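Local coordinates for competence protein PILN (Thermus thermophilus, PDB 4BHQ) that probably helps build the inner-membrane platform that initiates type IV pilus biogenesis, through a periplasmic domain of the PilN dimerization family, at residues Val73-Val78 / Val119-Ala124. Sequence-based numbering, arbitrary orientation.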
ATOM      1  N   VAL A  73      -0.102  -1.737  12.749  1.00 21.53           N
ATOM      2  CA  VAL A  73      -0.021  -0.395  12.171  1.00 21.68           C
ATOM      3  C   VAL A  73      -1.044  -0.228  11.051  1.00 22.06           C
ATOM      4  O   VAL A  73      -1.041  -0.969  10.032  1.00 22.18           O
ATOM      5  CB  VAL A  73       1.376  -0.084  11.643  1.00 23.79           C
ATOM      6  CG1 VAL A  73       1.373   1.252  10.886  1.00 21.84           C
ATOM      7  CG2 VAL A  73       2.363  -0.002  12.837  1.00 22.38           C
ATOM      8  N   ALA A  74      -1.954   0.715  11.239  1.00 18.71           N
ATOM      9  CA  ALA A  74      -2.946   1.014  10.177  1.00 20.71           C
ATOM     10  C   ALA A  74      -2.645   2.343   9.550  1.00 23.69           C
ATOM     11  O   ALA A  74      -2.449   3.356  10.261  1.00 20.35           O
ATOM     12  CB  ALA A  74      -4.342   0.997  10.786  1.00 22.44           C
ATOM     13  N   LEU A  75      -2.642   2.400   8.215  1.00 22.23           N
ATOM     14  CA  LEU A  75      -2.402   3.676   7.571  1.00 23.39           C
ATOM     15  C   LEU A  75      -3.731   4.411   7.333  1.00 21.82           C
ATOM     16  O   LEU A  75      -4.736   3.797   7.019  1.00 23.43           O
ATOM     17  CB  LEU A  75      -1.550   3.475   6.284  1.00 21.83           C
ATOM     18  CG  LEU A  75      -0.188   2.757   6.603  1.00 24.28           C
ATOM     19  CD1 LEU A  75       0.529   2.376   5.345  1.00 21.43           C
ATOM     20  CD2 LEU A  75       0.701   3.757   7.376  1.00 24.66           C
ATOM     21  N   ARG A  76      -3.701   5.745   7.409  1.00 20.00           N
ATOM     22  CA  ARG A  76      -4.850   6.588   7.187  1.00 18.15           C
ATOM     23  C   ARG A  76      -4.667   7.433   5.957  1.00 21.30           C
ATOM     24  O   ARG A  76      -5.656   7.919   5.331  1.00 22.21           O
ATOM     25  CB  ARG A  76      -5.091   7.524   8.402  1.00 20.49           C
ATOM     26  CG  ARG A  76      -5.395   6.740   9.641  1.00 25.56           C
ATOM     27  CD  ARG A  76      -6.779   5.973   9.370  1.00 26.77           C
ATOM     28  NE  ARG A  76      -7.050   5.125  10.520  1.00 31.97           N
ATOM     29  CZ  ARG A  76      -7.744   4.010  10.472  1.00 29.80           C
ATOM     30  NH1 ARG A  76      -8.251   3.587   9.268  1.00 28.92           N
ATOM     31  NH2 ARG A  76      -7.980   3.396  11.592  1.00 27.87           N
ATOM     32  N   SER A  77      -3.412   7.657   5.586  1.00 19.94           N
ATOM     33  CA  SER A  77      -3.135   8.411   4.361  1.00 19.98           C
ATOM     34  C   SER A  77      -1.779   8.032   3.868  1.00 20.16           C
ATOM     35  O   SER A  77      -0.818   7.954   4.639  1.00 19.60           O
ATOM     36  CB  SER A  77      -3.214   9.949   4.628  1.00 22.02           C
ATOM     37  OG  SER A  77      -2.889  10.630   3.407  1.00 29.16           O
ATOM     38  N   VAL A  78      -1.689   7.741   2.582  1.00 20.72           N
ATOM     39  CA  VAL A  78      -0.393   7.471   1.970  1.00 21.80           C
ATOM     40  C   VAL A  78      -0.319   8.260   0.665  1.00 23.89           C
ATOM     41  O   VAL A  78      -0.970   7.879  -0.342  1.00 20.17           O
ATOM     42  CB  VAL A  78      -0.234   5.968   1.631  1.00 23.46           C
ATOM     43  CG1 VAL A  78       1.099   5.748   0.908  1.00 21.29           C
ATOM     44  CG2 VAL A  78      -0.349   5.061   2.898  1.00 21.72           C
ATOM     45  N   VAL A 119       7.881   1.509  16.594  1.00 21.25           N
ATOM     46  CA  VAL A 119       9.341   1.333  16.443  1.00 24.31           C
ATOM     47  C   VAL A 119       9.695   0.279  15.385  1.00 20.43           C
ATOM     48  O   VAL A 119      10.571   0.506  14.552  1.00 20.84           O
ATOM     49  CB  VAL A 119       9.990   0.938  17.819  1.00 25.64           C
ATOM     50  CG1 VAL A 119      11.408   0.531  17.620  1.00 25.59           C
ATOM     51  CG2 VAL A 119       9.899   2.107  18.787  1.00 25.67           C
ATOM     52  N   ARG A 120       9.010  -0.853  15.397  1.00 20.73           N
ATOM     53  CA  ARG A 120       9.218  -1.862  14.298  1.00 24.16           C
ATOM     54  C   ARG A 120       8.940  -1.307  12.898  1.00 20.88           C
ATOM     55  O   ARG A 120       9.662  -1.609  11.951  1.00 22.80           O
ATOM     56  CB  ARG A 120       8.334  -3.089  14.514  1.00 24.63           C
ATOM     57  CG  ARG A 120       8.728  -3.927  15.757  1.00 35.84           C
ATOM     58  CD  ARG A 120       7.989  -5.287  15.831  1.00 31.22           C
ATOM     59  NE  ARG A 120       6.562  -5.148  16.166  1.00 34.33           N
ATOM     60  CZ  ARG A 120       6.092  -5.245  17.419  1.00 34.24           C
ATOM     61  NH1 ARG A 120       6.907  -5.480  18.446  1.00 32.59           N
ATOM     62  NH2 ARG A 120       4.804  -5.123  17.677  1.00 35.45           N
ATOM     63  N   PHE A 121       7.919  -0.453  12.783  1.00 21.80           N
ATOM     64  CA  PHE A 121       7.557   0.142  11.471  1.00 20.82           C
ATOM     65  C   PHE A 121       8.667   1.057  11.050  1.00 25.68           C
ATOM     66  O   PHE A 121       9.160   0.993   9.878  1.00 22.95           O
ATOM     67  CB  PHE A 121       6.210   0.927  11.598  1.00 22.04           C
ATOM     68  CG  PHE A 121       5.713   1.488  10.285  1.00 22.33           C
ATOM     69  CD1 PHE A 121       6.173   2.737   9.813  1.00 21.97           C
ATOM     70  CD2 PHE A 121       4.825   0.736   9.486  1.00 20.77           C
ATOM     71  CE1 PHE A 121       5.709   3.249   8.588  1.00 23.30           C
ATOM     72  CE2 PHE A 121       4.330   1.248   8.267  1.00 21.43           C
ATOM     73  CZ  PHE A 121       4.775   2.511   7.811  1.00 21.18           C
ATOM     74  N   ILE A 122       9.098   1.928  11.971  1.00 21.80           N
ATOM     75  CA  ILE A 122      10.162   2.870  11.621  1.00 21.60           C
ATOM     76  C   ILE A 122      11.420   2.108  11.212  1.00 23.50           C
ATOM     77  O   ILE A 122      12.036   2.420  10.151  1.00 25.01           O
ATOM     78  CB  ILE A 122      10.480   3.821  12.774  1.00 25.56           C
ATOM     79  CG1 ILE A 122       9.283   4.734  13.054  1.00 25.22           C
ATOM     80  CG2 ILE A 122      11.730   4.648  12.449  1.00 26.64           C
ATOM     81  CD1 ILE A 122       9.410   5.496  14.372  1.00 24.29           C
ATOM     82  N   ARG A 123      11.789   1.108  11.994  1.00 23.98           N
ATOM     83  CA  ARG A 123      13.080   0.383  11.737  1.00 27.77           C
ATOM     84  C   ARG A 123      13.041  -0.367  10.415  1.00 30.72           C
ATOM     85  O   ARG A 123      14.066  -0.504   9.777  1.00 30.05           O
ATOM     86  CB  ARG A 123      13.410  -0.619  12.873  1.00 28.35           C
ATOM     87  CG  ARG A 123      13.918   0.107  14.128  1.00 36.40           C
ATOM     88  CD  ARG A 123      14.404  -0.887  15.208  1.00 48.17           C
ATOM     89  NE  ARG A 123      14.764  -0.251  16.495  1.00 46.23           N
ATOM     90  CZ  ARG A 123      14.672  -0.846  17.701  1.00 53.57           C
ATOM     91  NH1 ARG A 123      14.256  -2.111  17.828  1.00 52.31           N
ATOM     92  NH2 ARG A 123      14.996  -0.176  18.807  1.00 54.71           N
ATOM     93  N   ALA A 124      11.851  -0.865  10.007  1.00 26.06           N
ATOM     94  CA  ALA A 124      11.766  -1.553   8.682  1.00 25.51           C
ATOM     95  C   ALA A 124      12.304  -0.669   7.603  1.00 27.22           C
ATOM     96  O   ALA A 124      12.847  -1.144   6.607  1.00 28.24           O
ATOM     97  CB  ALA A 124      10.298  -1.949   8.337  1.00 20.62           C
TER
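Val73 and Phe121 make the main meeting between strand 73-82, outermost in the sheet of its own chain, and the helix 115-124. Methyl CG1 of Val73 lies 3.8 Å from Phe121 CD2 and 4.0 Å from Phe121 CE2, approaching that flank of the ring obliquely. The second valine methyl works further back on the stem, with Val73 CG2 4.1 Å from Phe121 CB, so the valine fork spans the base and one side of the aromatic group. The two side chains cross at about a right angle. Leu75, two residues along the strand, reaches the far end of the ring more loosely: its CD2 stands 4.3 Å from Phe121 CZ, again obliquely. In Phe121, CG anti to the backbone N (chi1 -176°) extends the ring into the 7.6 Å gap between Phe121 CA and Val73 CA.

Further apolar groups adjoin these three side chains. Phe121 meets the rings of Phe125 and Phe149 at inclined angles and touches Leu108 on strand 102-112, while Val73 rests on Ala112 of the same strand and Leu75 on Ala58 of helix 53-63. Leu75 and Phe121 also pack on Ile64 of the second subunit, so the cluster continues into the dimer contact.

Helix 115-124, which links strands 102-112 and 131-141, packs here on the four-stranded antiparallel sheet (order 1-2-4-3) of the PilN dimerization domain, and the contact is part of that domain's helix-on-sheet core. Its cohesion comes from dispersion and exclusion of water among three buried hydrocarbon side chains; a directional polar link between strand end and helix is supplied at the margin by the salt bridge from Arg120 NH2 to Glu72 OE1.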